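Malarial CLPB2 atpase/hsp101 protein (Plasmodium falciparum, PDB 4IOD) probably hydrolyses ATP as a ClpB-family (Hsp100) chaperone ATPase, of which this chain is the amino-terminal Clp repeat domain. Local coordinates at residues 33-38 / 87-92. Numbering follows the deposited sequence.
Sequences NKLKPI and IVNSAE. With SO4 (sulfate ion), chain E.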
# COMPACT_ATOMS: atom_id res chain seq x y z
N ASN B 33 2.55 16.98 5.63
CA ASN B 33 1.86 17.51 4.46
C ASN B 33 2.08 16.65 3.21
O ASN B 33 1.38 16.81 2.21
CB ASN B 33 2.30 18.94 4.16
CG ASN B 33 1.73 19.95 5.14
OD1 ASN B 33 2.45 20.47 6.00
ND2 ASN B 33 0.43 20.22 5.03
N LYS B 34 3.08 15.77 3.26
CA LYS B 34 3.34 14.88 2.12
C LYS B 34 3.06 13.42 2.46
O LYS B 34 3.59 12.89 3.44
CB LYS B 34 4.79 15.03 1.64
CG LYS B 34 5.09 16.41 1.10
CD LYS B 34 6.53 16.57 0.69
CE LYS B 34 6.83 18.05 0.45
NZ LYS B 34 5.69 18.70 -0.26
N LEU B 35 2.24 12.78 1.63
CA LEU B 35 1.91 11.37 1.79
C LEU B 35 3.15 10.54 1.49
O LEU B 35 3.79 10.75 0.46
CB LEU B 35 0.80 10.98 0.81
CG LEU B 35 0.33 9.51 0.79
CD1 LEU B 35 -0.25 9.11 2.14
CD2 LEU B 35 -0.69 9.29 -0.32
N LYS B 36 3.48 9.60 2.37
CA LYS B 36 4.63 8.70 2.18
C LYS B 36 4.13 7.25 2.08
O LYS B 36 3.02 6.95 2.50
CB LYS B 36 5.61 8.83 3.35
CG LYS B 36 6.31 10.19 3.43
CD LYS B 36 7.41 10.32 2.38
CE LYS B 36 8.01 11.73 2.33
NZ LYS B 36 8.76 12.08 3.56
N PRO B 37 4.96 6.36 1.50
CA PRO B 37 4.48 4.98 1.30
C PRO B 37 4.00 4.30 2.59
O PRO B 37 3.02 3.56 2.55
CB PRO B 37 5.71 4.27 0.73
CG PRO B 37 6.42 5.37 -0.05
CD PRO B 37 6.25 6.60 0.82
N ILE B 38 4.67 4.54 3.71
CA ILE B 38 4.28 3.92 4.97
C ILE B 38 2.84 4.29 5.38
O ILE B 38 2.12 3.47 5.97
CB ILE B 38 5.30 4.23 6.10
CG1 ILE B 38 4.95 3.47 7.38
CG2 ILE B 38 5.40 5.74 6.35
CD1 ILE B 38 4.90 1.94 7.18
N ILE B 87 -2.83 17.77 1.72
CA ILE B 87 -1.84 16.71 1.64
C ILE B 87 -1.55 16.41 0.17
O ILE B 87 -2.48 16.26 -0.62
CB ILE B 87 -2.34 15.42 2.33
CG1 ILE B 87 -2.96 15.74 3.69
CG2 ILE B 87 -1.20 14.41 2.48
CD1 ILE B 87 -2.01 16.43 4.66
N VAL B 88 -0.28 16.35 -0.19
CA VAL B 88 0.09 16.01 -1.56
C VAL B 88 0.97 14.77 -1.54
O VAL B 88 1.41 14.34 -0.46
CB VAL B 88 0.86 17.14 -2.26
CG1 VAL B 88 -0.00 18.39 -2.35
CG2 VAL B 88 2.14 17.45 -1.51
N ASN B 89 1.21 14.19 -2.71
CA ASN B 89 2.08 13.03 -2.82
C ASN B 89 3.55 13.42 -2.75
O ASN B 89 3.99 14.32 -3.47
CB ASN B 89 1.83 12.30 -4.14
CG ASN B 89 0.46 11.63 -4.19
OD1 ASN B 89 -0.11 11.29 -3.17
ND2 ASN B 89 -0.06 11.44 -5.41
N SER B 90 4.30 12.74 -1.90
CA SER B 90 5.75 12.86 -1.92
C SER B 90 6.27 12.32 -3.23
O SER B 90 5.55 11.61 -3.95
CB SER B 90 6.36 12.05 -0.79
OG SER B 90 5.97 10.69 -0.90
N ALA B 91 7.53 12.62 -3.54
CA ALA B 91 8.19 12.03 -4.69
C ALA B 91 8.23 10.51 -4.55
O ALA B 91 8.15 9.80 -5.55
CB ALA B 91 9.60 12.58 -4.84
N GLU B 92 8.37 10.02 -3.32
CA GLU B 92 8.38 8.57 -3.10
C GLU B 92 7.05 7.94 -3.54
O GLU B 92 7.04 6.90 -4.19
CB GLU B 92 8.66 8.26 -1.62
CG GLU B 92 10.07 8.60 -1.16
CD GLU B 92 10.25 10.07 -0.79
OE1 GLU B 92 9.41 10.91 -1.19
OE2 GLU B 92 11.24 10.38 -0.08
S SO4 E . 6.23 16.71 5.57
O1 SO4 E . 7.45 16.94 4.81
O2 SO4 E . 5.50 15.59 4.98
O3 SO4 E . 6.57 16.37 6.96
O4 SO4 E . 5.40 17.91 5.57
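The carbonyl oxygen L35 O is gripped twice by S90: S90 OG donates to it at 2.6 Å and S90 N at 3.1 Å, both in the carbonyl plane. This double grip closes a two-stranded parallel sheet in the otherwise helical Clp N-terminal domain, pairing the two short strands that lead into helices 37-46 and 91-106. Ahead of it, V88 N donates to N33 O at 3.0 Å and L35 N to V88 O at 2.7 Å, the latter nearly straight at 169°. The N-H donors thus alternate, V88 and S90 from one segment and L35 from the other, while the CA-H groups of I87 and K34 add contacts to N33 O and V88 O. S90 illustrates how one residue can serve both sheet and helix. With OG held between its own backbone N and carbonyl carbon (chi1 58°), the hydroxyl reaches L35 O and also accepts from V93 N as N-cap of helix 91-106. K36 occupies the N-cap position of helix 37-46, where its backbone N is hydrogen-bonded to ND1 of H39.

Side chains sort by face. K34 and V88 lie alongside each other on one, whereas L35 and N89 share the other, where CD2 of L35 meets OD1 of N89 at 3.5 Å and the leucine also packs on K24 and A27 of helix 14-29. Next to this pair, CG2 of I87 lies against CB of L35. A sulfate, probably from the crystallisation liquor, is held by N33 N and K34 N, with H32 as a further partner.

Beyond the strands, CD of P37 packs on CB of E92. The K36 chain, bent at chi2 (-77°), lays its methylene CE over S90 CB at 3.5 Å; K36 NZ stays 4.7 Å from E92 OE2, where opposite charges may attract without a salt bridge.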